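PDB 2VAP: CELL division protein FTSZ homolog 1 from Methanocaldococcus jannaschii, which binds GTP and probably hydrolyses it, and is thought to polymerise into the contractile Z ring at the future site of cell division. Local coordinates for residues A64-A73 and A81-T92; R261-L270 and E299-R310. All coordinates share one frame; numbering follows the deposited sequence.

Contact 1 (A64-A73 and A81-T92); sequences AKTVAINTDA and ADKKILIGKKLT
Thr-66, Ala-68 and Asn-70 of strand 64-70 form backbone hydrogen bonds with Lys-83, Ile-85 and Ile-87, and so join parallel strand 83-86. Lys-83 N binds Thr-66 O, Ala-68 N binds Lys-83 O, and Ile-85 N binds Ala-68 O. Asn-70 N and Ile-85 O follow at 3.2 Å. Past the regular strand, Ile-87 N still reaches Asn-70 O.

At the start of the ladder, side chains take over the pairing. Asp-82 OD2 accepts from Thr-66 N at 2.9 Å, met on its anti side, 19° out of the carboxylate plane. In return, Thr-66 OG1 accepts from Asp-82 N at 3.1 Å. A chi1 of 50° sets this OG1 between its own backbone N and carbonyl carbon, within reach of that amide. Asp-82 OD1 forms a salt bridge with Lys-57 of helix 46-59.

Apolar contacts lie on both faces. Ile-69 and Ile-85 stand side by side, with Ile-69 CG2 3.8 Å from Ile-85 CB. The tip of Ile-85, CD1, turns to Val-67 CG1. On the other face Ala-68 CB meets Ala-81 CB at 4.0 Å, and Leu-86 CD1 touches Ala-73 CB. Beyond the strands, Thr-71 CG2 packs on Ile-87 CG1 at 3.7 Å.

Asn-70 OD1 accepts from Asp-72 N at 2.9 Å, forming an Asx turn. A water links Thr-71 O, Ile-87 O and Thr-92 OG1.

The pair belongs to a beta-alpha-beta unit with helix 73-77, at the edge of the Rossmann-like GTPase sheet. Thr-71 OG1 is hydrogen-bonded to Thr-135 OG1, of a GTP-binding residue, and Asn-70 lies near the bound GDP. The chemistry implies a sheet edge pinned by polar side chains at one end, with the turn near the nucleotide probably steadied by the Asx bond at the other.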
loop_
_atom_site.group_PDB
_atom_site.type_symbol
_atom_site.label_atom_id
_atom_site.label_comp_id
_atom_site.label_asym_id
_atom_site.label_seq_id
_atom_site.Cartn_x
_atom_site.Cartn_y
_atom_site.Cartn_z
ATOM N N ALA A 64 -1.528 13.518 -0.668
ATOM C CA ALA A 64 -2.028 12.561 -1.653
ATOM C C ALA A 64 -3.490 12.805 -2.013
ATOM O O ALA A 64 -4.324 13.053 -1.138
ATOM C CB ALA A 64 -1.834 11.133 -1.159
ATOM N N LYS A 65 -3.779 12.733 -3.308
ATOM C CA LYS A 65 -5.144 12.791 -3.817
ATOM C C LYS A 65 -5.786 11.418 -3.658
ATOM O O LYS A 65 -5.151 10.398 -3.933
ATOM C CB LYS A 65 -5.131 13.203 -5.293
ATOM C CG LYS A 65 -6.505 13.395 -5.926
ATOM C CD LYS A 65 -6.375 13.700 -7.410
ATOM C CE LYS A 65 -7.734 13.869 -8.068
ATOM N NZ LYS A 65 -7.602 14.225 -9.508
ATOM N N THR A 66 -7.038 11.393 -3.209
ATOM C CA THR A 66 -7.770 10.136 -3.050
ATOM C C THR A 66 -8.845 9.974 -4.119
ATOM O O THR A 66 -9.684 10.857 -4.310
ATOM C CB THR A 66 -8.406 9.997 -1.646
ATOM O OG1 THR A 66 -9.137 11.188 -1.325
ATOM C CG2 THR A 66 -7.334 9.753 -0.588
ATOM N N VAL A 67 -8.798 8.845 -4.820
ATOM C CA VAL A 67 -9.777 8.525 -5.854
ATOM C C VAL A 67 -10.449 7.191 -5.527
ATOM O O VAL A 67 -9.776 6.191 -5.280
ATOM C CB VAL A 67 -9.131 8.472 -7.268
ATOM C CG1 VAL A 67 -10.153 8.063 -8.327
ATOM C CG2 VAL A 67 -8.511 9.818 -7.629
ATOM N N ALA A 68 -11.780 7.193 -5.509
ATOM C CA ALA A 68 -12.549 5.973 -5.296
ATOM C C ALA A 68 -13.285 5.596 -6.573
ATOM O O ALA A 68 -13.979 6.424 -7.166
ATOM C CB ALA A 68 -13.532 6.154 -4.149
ATOM N N ILE A 69 -13.114 4.349 -7.003
ATOM C CA ILE A 69 -13.838 3.837 -8.166
ATOM C C ILE A 69 -14.634 2.584 -7.807
ATOM O O ILE A 69 -14.191 1.762 -6.996
ATOM C CB ILE A 69 -12.919 3.589 -9.404
ATOM C CG1 ILE A 69 -12.045 2.343 -9.223
ATOM C CG2 ILE A 69 -12.075 4.836 -9.723
ATOM C CD1 ILE A 69 -11.515 1.769 -10.531
ATOM N N ASN A 70 -15.815 2.455 -8.403
ATOM C CA ASN A 70 -16.689 1.317 -8.139
ATOM C C ASN A 70 -17.736 1.156 -9.229
ATOM O O ASN A 70 -18.101 2.124 -9.899
ATOM C CB ASN A 70 -17.384 1.476 -6.780
ATOM C CG ASN A 70 -17.677 0.142 -6.103
ATOM O OD1 ASN A 70 -17.982 -0.859 -6.754
ATOM N ND2 ASN A 70 -17.589 0.130 -4.780
ATOM N N THR A 71 -18.200 -0.078 -9.403
ATOM C CA THR A 71 -19.340 -0.376 -10.264
ATOM C C THR A 71 -20.631 -0.219 -9.467
ATOM O O THR A 71 -21.701 -0.015 -10.040
ATOM C CB THR A 71 -19.286 -1.820 -10.794
ATOM O OG1 THR A 71 -19.101 -2.723 -9.697
ATOM C CG2 THR A 71 -18.146 -1.995 -11.779
ATOM N N ASP A 72 -20.515 -0.319 -8.144
ATOM C CA ASP A 72 -21.655 -0.237 -7.233
ATOM C C ASP A 72 -21.865 1.203 -6.766
ATOM O O ASP A 72 -21.046 1.753 -6.025
ATOM C CB ASP A 72 -21.431 -1.177 -6.037
ATOM C CG ASP A 72 -22.659 -1.311 -5.144
ATOM O OD1 ASP A 72 -23.331 -0.296 -4.875
ATOM O OD2 ASP A 72 -22.939 -2.441 -4.692
ATOM N N ALA A 73 -22.973 1.800 -7.203
ATOM C CA ALA A 73 -23.297 3.196 -6.893
ATOM C C ALA A 73 -23.670 3.426 -5.427
ATOM O O ALA A 73 -23.483 4.528 -4.903
ATOM C CB ALA A 73 -24.406 3.700 -7.810
ATOM N N ALA A 81 -14.064 10.768 -0.594
ATOM C CA ALA A 81 -12.905 10.861 -1.486
ATOM C C ALA A 81 -12.802 12.239 -2.134
ATOM O O ALA A 81 -13.791 12.970 -2.213
ATOM C CB ALA A 81 -12.983 9.782 -2.566
ATOM N N ASP A 82 -11.602 12.586 -2.598
ATOM C CA ASP A 82 -11.401 13.801 -3.390
ATOM C C ASP A 82 -12.126 13.695 -4.730
ATOM O O ASP A 82 -12.683 14.678 -5.223
ATOM C CB ASP A 82 -9.910 14.063 -3.631
ATOM C CG ASP A 82 -9.167 14.457 -2.366
ATOM O OD1 ASP A 82 -9.689 15.285 -1.589
ATOM O OD2 ASP A 82 -8.047 13.947 -2.158
ATOM N N LYS A 83 -12.112 12.494 -5.306
ATOM C CA LYS A 83 -12.753 12.223 -6.591
ATOM C C LYS A 83 -13.396 10.838 -6.589
ATOM O O LYS A 83 -12.789 9.862 -6.144
ATOM C CB LYS A 83 -11.731 12.342 -7.732
ATOM C CG LYS A 83 -12.258 11.999 -9.129
ATOM C CD LYS A 83 -13.251 13.034 -9.644
ATOM C CE LYS A 83 -13.793 12.641 -11.008
ATOM N NZ LYS A 83 -14.811 13.610 -11.503
ATOM N N LYS A 84 -14.632 10.766 -7.078
ATOM C CA LYS A 84 -15.344 9.497 -7.214
ATOM C C LYS A 84 -15.656 9.223 -8.679
ATOM O O LYS A 84 -16.086 10.121 -9.408
ATOM C CB LYS A 84 -16.646 9.503 -6.407
ATOM C CG LYS A 84 -16.485 9.819 -4.930
ATOM C CD LYS A 84 -17.838 9.833 -4.238
ATOM C CE LYS A 84 -17.815 10.711 -3.003
ATOM N NZ LYS A 84 -19.087 10.604 -2.234
ATOM N N ILE A 85 -15.432 7.982 -9.107
ATOM C CA ILE A 85 -15.752 7.565 -10.471
ATOM C C ILE A 85 -16.613 6.307 -10.453
ATOM O O ILE A 85 -16.187 5.256 -9.964
ATOM C CB ILE A 85 -14.480 7.306 -11.330
ATOM C CG1 ILE A 85 -13.549 8.524 -11.327
ATOM C CG2 ILE A 85 -14.864 6.933 -12.765
ATOM C CD1 ILE A 85 -12.138 8.232 -11.817
ATOM N N LEU A 86 -17.828 6.422 -10.983
ATOM C CA LEU A 86 -18.675 5.257 -11.199
ATOM C C LEU A 86 -18.301 4.630 -12.535
ATOM O O LEU A 86 -18.595 5.182 -13.597
ATOM C CB LEU A 86 -20.159 5.639 -11.174
ATOM C CG LEU A 86 -21.157 4.481 -11.271
ATOM C CD1 LEU A 86 -21.195 3.663 -9.982
ATOM C CD2 LEU A 86 -22.535 5.008 -11.608
ATOM N N ILE A 87 -17.634 3.481 -12.471
ATOM C CA ILE A 87 -17.180 2.793 -13.678
ATOM C C ILE A 87 -18.263 1.875 -14.251
ATOM O O ILE A 87 -19.077 1.319 -13.509
ATOM C CB ILE A 87 -15.841 2.027 -13.462
ATOM C CG1 ILE A 87 -15.967 0.987 -12.341
ATOM C CG2 ILE A 87 -14.705 3.014 -13.170
ATOM C CD1 ILE A 87 -14.850 -0.052 -12.317
ATOM N N GLY A 88 -18.270 1.742 -15.575
ATOM C CA GLY A 88 -19.243 0.906 -16.279
ATOM C C GLY A 88 -20.672 1.409 -16.193
ATOM O O GLY A 88 -21.598 0.625 -15.967
ATOM N N LYS A 89 -20.846 2.718 -16.375
ATOM C CA LYS A 89 -22.166 3.356 -16.350
ATOM C C LYS A 89 -23.103 2.784 -17.411
ATOM O O LYS A 89 -24.304 2.637 -17.175
ATOM C CB LYS A 89 -22.040 4.870 -16.542
ATOM C CG LYS A 89 -21.520 5.625 -15.330
ATOM C CD LYS A 89 -21.426 7.113 -15.620
ATOM C CE LYS A 89 -21.039 7.893 -14.378
ATOM N NZ LYS A 89 -20.919 9.351 -14.657
ATOM N N LYS A 90 -22.539 2.462 -18.573
ATOM C CA LYS A 90 -23.298 1.907 -19.694
ATOM C C LYS A 90 -23.313 0.376 -19.675
ATOM O O LYS A 90 -23.907 -0.257 -20.553
ATOM C CB LYS A 90 -22.725 2.414 -21.025
ATOM C CG LYS A 90 -22.748 3.930 -21.188
ATOM C CD LYS A 90 -21.996 4.361 -22.439
ATOM C CE LYS A 90 -21.836 5.874 -22.509
ATOM N NZ LYS A 90 -23.126 6.579 -22.753
ATOM N N LEU A 91 -22.669 -0.210 -18.667
ATOM C CA LEU A 91 -22.534 -1.662 -18.568
ATOM C C LEU A 91 -23.405 -2.257 -17.461
ATOM O O LEU A 91 -24.226 -3.138 -17.720
ATOM C CB LEU A 91 -21.063 -2.050 -18.360
ATOM C CG LEU A 91 -20.651 -3.509 -18.589
ATOM C CD1 LEU A 91 -20.553 -3.827 -20.077
ATOM C CD2 LEU A 91 -19.328 -3.798 -17.898
ATOM N N THR A 92 -23.224 -1.773 -16.233
ATOM C CA THR A 92 -23.940 -2.318 -15.076
ATOM C C THR A 92 -24.872 -1.312 -14.397
ATOM O O THR A 92 -25.568 -1.654 -13.439
ATOM C CB THR A 92 -22.972 -2.934 -14.042
ATOM O OG1 THR A 92 -21.828 -2.086 -13.881
ATOM C CG2 THR A 92 -22.517 -4.307 -14.507
HETATM O O HOH W 1 -7.027 13.096 0.198
HETATM O O HOH W 2 -21.772 0.638 -12.876
#

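Contact 2 (R261-L270 and E299-R310); sequences RAKEAVSMAL and EAREVVATVSSR
Glu-299 OE1 is gripped by Arg-261 NE at 2.7 Å, in a nearly straight bond, and by a water. That water also accepts from Ala-262 N. Arg-261 NH1 takes the second oxygen, Glu-299 OE2, at 3.1 Å. The salt bridge is therefore side-on and bidentate. Both oxygens use their syn lone pairs, and the guanidinium and carboxylate planes are only 16° apart. The extended Arg-261 chain starts with CG between backbone N and carbonyl carbon (chi1 55°), which carries NE across to the carboxylate. NH1 has a second acidic partner, Asp-294. With an alanine here, the Glu-299 carboxylate would probably lose both guanidinium bonds, and Asp-294 its bond to NH1.

Helices 261-270 and 297-310 lie side by side on the mixed sheet of the FtsZ C-terminal domain. The axes of 261-270 and 299-310 come within 8.9 Å, at an angle of 33°. Val-303 and Val-307 also reach strand 284-291 beneath.

Along the seam, Ala-262 CB sits against Glu-299 CB at 3.9 Å. Val-266 CG2 meets Val-303 CG1 and Val-307 CG2, each at 3.7 Å, while its CG1 turns to Thr-306 CG2. The Thr-306 hydroxyl is turned back to its own helix, donating to Glu-302 O at 2.8 Å. Leu-270 splits its methyls: CD1 touches Thr-306 CG2, and CD2 lies 3.9 Å from Arg-310 CG. Arg-310 NH1 forms a salt bridge with Asp-280 OD2.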
loop_
_atom_site.group_PDB
_atom_site.type_symbol
_atom_site.label_atom_id
_atom_site.label_comp_id
_atom_site.label_asym_id
_atom_site.label_seq_id
_atom_site.Cartn_x
_atom_site.Cartn_y
_atom_site.Cartn_z
ATOM N N ARG A 261 11.485 0.084 23.356
ATOM C CA ARG A 261 10.383 0.135 22.387
ATOM C C ARG A 261 10.813 -0.047 20.930
ATOM O O ARG A 261 10.149 -0.761 20.175
ATOM C CB ARG A 261 9.552 1.415 22.563
ATOM C CG ARG A 261 10.346 2.713 22.488
ATOM C CD ARG A 261 9.486 3.922 22.813
ATOM N NE ARG A 261 10.136 5.159 22.384
ATOM C CZ ARG A 261 9.594 6.371 22.457
ATOM N NH1 ARG A 261 10.282 7.423 22.031
ATOM N NH2 ARG A 261 8.374 6.541 22.949
ATOM N N ALA A 262 11.917 0.592 20.544
ATOM C CA ALA A 262 12.420 0.521 19.170
ATOM C C ALA A 262 12.917 -0.878 18.812
ATOM O O ALA A 262 12.651 -1.374 17.714
ATOM C CB ALA A 262 13.517 1.555 18.946
ATOM N N LYS A 263 13.630 -1.505 19.746
ATOM C CA LYS A 263 14.164 -2.853 19.560
ATOM C C LYS A 263 13.044 -3.888 19.441
ATOM O O LYS A 263 13.106 -4.784 18.599
ATOM C CB LYS A 263 15.109 -3.217 20.712
ATOM C CG LYS A 263 15.980 -4.443 20.452
ATOM C CD LYS A 263 16.849 -4.796 21.658
ATOM C CE LYS A 263 16.085 -5.602 22.704
ATOM N NZ LYS A 263 15.758 -6.980 22.239
ATOM N N GLU A 264 12.024 -3.753 20.286
ATOM C CA GLU A 264 10.889 -4.676 20.282
ATOM C C GLU A 264 9.982 -4.476 19.068
ATOM O O GLU A 264 9.429 -5.442 18.539
ATOM C CB GLU A 264 10.085 -4.563 21.580
ATOM C CG GLU A 264 10.784 -5.159 22.798
ATOM C CD GLU A 264 9.867 -5.302 24.002
ATOM O OE1 GLU A 264 8.701 -5.720 23.830
ATOM O OE2 GLU A 264 10.319 -5.005 25.128
ATOM N N ALA A 265 9.837 -3.226 18.630
ATOM C CA ALA A 265 9.017 -2.902 17.459
ATOM C C ALA A 265 9.586 -3.493 16.169
ATOM O O ALA A 265 8.844 -4.066 15.368
ATOM C CB ALA A 265 8.831 -1.394 17.326
ATOM N N VAL A 266 10.898 -3.354 15.971
ATOM C CA VAL A 266 11.554 -3.897 14.778
ATOM C C VAL A 266 11.596 -5.432 14.792
ATOM O O VAL A 266 11.459 -6.068 13.745
ATOM C CB VAL A 266 12.967 -3.272 14.530
ATOM C CG1 VAL A 266 13.957 -3.645 15.633
ATOM C CG2 VAL A 266 13.505 -3.671 13.164
ATOM N N SER A 267 11.765 -6.011 15.980
ATOM C CA SER A 267 11.732 -7.465 16.150
ATOM C C SER A 267 10.362 -8.018 15.758
ATOM O O SER A 267 10.272 -9.013 15.034
ATOM C CB SER A 267 12.070 -7.852 17.592
ATOM O OG SER A 267 12.045 -9.259 17.765
ATOM N N MET A 268 9.307 -7.354 16.227
ATOM C CA MET A 268 7.930 -7.728 15.902
ATOM C C MET A 268 7.649 -7.586 14.403
ATOM O O MET A 268 6.980 -8.436 13.812
ATOM C CB MET A 268 6.939 -6.893 16.722
ATOM C CG MET A 268 5.482 -7.330 16.599
ATOM S SD MET A 268 4.338 -6.262 17.499
ATOM C CE MET A 268 4.644 -6.772 19.190
ATOM N N ALA A 269 8.173 -6.519 13.801
ATOM C CA ALA A 269 8.013 -6.272 12.365
ATOM C C ALA A 269 8.700 -7.339 11.510
ATOM O O ALA A 269 8.116 -7.835 10.544
ATOM C CB ALA A 269 8.525 -4.880 12.003
ATOM N N LEU A 270 9.933 -7.691 11.872
ATOM C CA LEU A 270 10.700 -8.711 11.149
ATOM C C LEU A 270 10.099 -10.110 11.289
ATOM O O LEU A 270 10.210 -10.933 10.377
ATOM C CB LEU A 270 12.164 -8.714 11.606
ATOM C CG LEU A 270 13.065 -7.594 11.072
ATOM C CD1 LEU A 270 14.276 -7.394 11.973
ATOM C CD2 LEU A 270 13.499 -7.870 9.635
ATOM N N GLU A 299 16.917 5.881 18.013
ATOM C CA GLU A 299 15.895 4.835 17.951
ATOM C C GLU A 299 15.651 4.381 16.514
ATOM O O GLU A 299 15.605 3.179 16.236
ATOM C CB GLU A 299 14.584 5.316 18.578
ATOM C CG GLU A 299 14.578 5.300 20.099
ATOM C CD GLU A 299 13.246 5.733 20.682
ATOM O OE1 GLU A 299 12.631 4.925 21.405
ATOM O OE2 GLU A 299 12.813 6.874 20.415
ATOM N N ALA A 300 15.503 5.349 15.610
ATOM C CA ALA A 300 15.303 5.071 14.188
ATOM C C ALA A 300 16.492 4.321 13.588
ATOM O O ALA A 300 16.308 3.354 12.848
ATOM C CB ALA A 300 15.039 6.363 13.425
ATOM N N ARG A 301 17.703 4.764 13.925
ATOM C CA ARG A 301 18.936 4.114 13.472
ATOM C C ARG A 301 19.037 2.664 13.943
ATOM O O ARG A 301 19.510 1.802 13.202
ATOM C CB ARG A 301 20.165 4.905 13.931
ATOM C CG ARG A 301 20.448 6.153 13.105
ATOM C CD ARG A 301 21.583 6.977 13.704
ATOM N NE ARG A 301 22.872 6.290 13.626
ATOM C CZ ARG A 301 24.020 6.777 14.094
ATOM N NH1 ARG A 301 24.060 7.966 14.683
ATOM N NH2 ARG A 301 25.134 6.070 13.972
ATOM N N GLU A 302 18.589 2.409 15.173
ATOM C CA GLU A 302 18.568 1.058 15.741
ATOM C C GLU A 302 17.673 0.126 14.922
ATOM O O GLU A 302 18.036 -1.024 14.663
ATOM C CB GLU A 302 18.113 1.096 17.205
ATOM C CG GLU A 302 18.255 -0.232 17.949
ATOM C CD GLU A 302 17.872 -0.143 19.420
ATOM O OE1 GLU A 302 17.021 0.702 19.779
ATOM O OE2 GLU A 302 18.422 -0.927 20.221
ATOM N N VAL A 303 16.511 0.636 14.514
ATOM C CA VAL A 303 15.565 -0.108 13.677
ATOM C C VAL A 303 16.198 -0.482 12.333
ATOM O O VAL A 303 16.163 -1.648 11.928
ATOM C CB VAL A 303 14.244 0.690 13.460
ATOM C CG1 VAL A 303 13.341 0.002 12.438
ATOM C CG2 VAL A 303 13.506 0.881 14.780
ATOM N N VAL A 304 16.787 0.508 11.662
ATOM C CA VAL A 304 17.404 0.311 10.346
ATOM C C VAL A 304 18.581 -0.668 10.405
ATOM O O VAL A 304 18.715 -1.534 9.538
ATOM C CB VAL A 304 17.852 1.655 9.711
ATOM C CG1 VAL A 304 18.400 1.438 8.304
ATOM C CG2 VAL A 304 16.694 2.638 9.671
ATOM N N ALA A 305 19.418 -0.529 11.434
ATOM C CA ALA A 305 20.571 -1.413 11.630
ATOM C C ALA A 305 20.150 -2.870 11.825
ATOM O O ALA A 305 20.798 -3.783 11.304
ATOM C CB ALA A 305 21.413 -0.938 12.807
ATOM N N THR A 306 19.065 -3.075 12.569
ATOM C CA THR A 306 18.521 -4.410 12.823
ATOM C C THR A 306 17.998 -5.049 11.534
ATOM O O THR A 306 18.260 -6.225 11.268
ATOM C CB THR A 306 17.414 -4.377 13.909
ATOM O OG1 THR A 306 17.920 -3.747 15.093
ATOM C CG2 THR A 306 16.945 -5.785 14.261
ATOM N N VAL A 307 17.271 -4.267 10.735
ATOM C CA VAL A 307 16.761 -4.735 9.444
ATOM C C VAL A 307 17.911 -5.061 8.487
ATOM O O VAL A 307 17.904 -6.109 7.836
ATOM C CB VAL A 307 15.790 -3.708 8.796
ATOM C CG1 VAL A 307 15.421 -4.123 7.376
ATOM C CG2 VAL A 307 14.533 -3.555 9.636
ATOM N N SER A 308 18.899 -4.167 8.429
ATOM C CA SER A 308 20.052 -4.324 7.539
ATOM C C SER A 308 20.872 -5.579 7.841
ATOM O O SER A 308 21.332 -6.259 6.922
ATOM C CB SER A 308 20.946 -3.081 7.590
ATOM O OG SER A 308 21.978 -3.156 6.619
ATOM N N SER A 309 21.045 -5.878 9.128
ATOM C CA SER A 309 21.791 -7.059 9.564
ATOM C C SER A 309 21.047 -8.357 9.247
ATOM O O SER A 309 21.668 -9.379 8.952
ATOM C CB SER A 309 22.099 -6.979 11.062
ATOM O OG SER A 309 20.908 -6.927 11.828
ATOM N N ARG A 310 19.718 -8.300 9.307
ATOM C CA ARG A 310 18.870 -9.462 9.048
ATOM C C ARG A 310 18.763 -9.773 7.553
ATOM O O ARG A 310 18.774 -10.941 7.153
ATOM C CB ARG A 310 17.481 -9.259 9.671
ATOM C CG ARG A 310 16.504 -10.422 9.498
ATOM C CD ARG A 310 16.998 -11.706 10.160
ATOM N NE ARG A 310 16.143 -12.850 9.844
ATOM C CZ ARG A 310 16.277 -13.625 8.769
ATOM N NH1 ARG A 310 17.234 -13.390 7.881
ATOM N NH2 ARG A 310 15.444 -14.639 8.580
HETATM O O HOH W 3 13.751 2.580 22.156
HETATM O O HOH W 4 14.980 0.181 21.908
#

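From the N terminus, the chain passes strand 40-45 and helix 46-59 before entering contact 1. Contact 1 closes a short loop: only seven residues, with most of helix 73-77, separate its segments. The chain then completes the GTPase sheet and runs through the long helix 204-227 before reaching the C-terminal domain. There contact 2 closes a wider loop, which includes strand 284-291. The two loops follow in series and neither nest nor cross. Contact 1 ties an edge strand to its neighbour in the parallel sheet. Contact 2 joins two helices of the other domain. Their centres are about 39 Å apart, on opposite sides of the chain's centre, without touching.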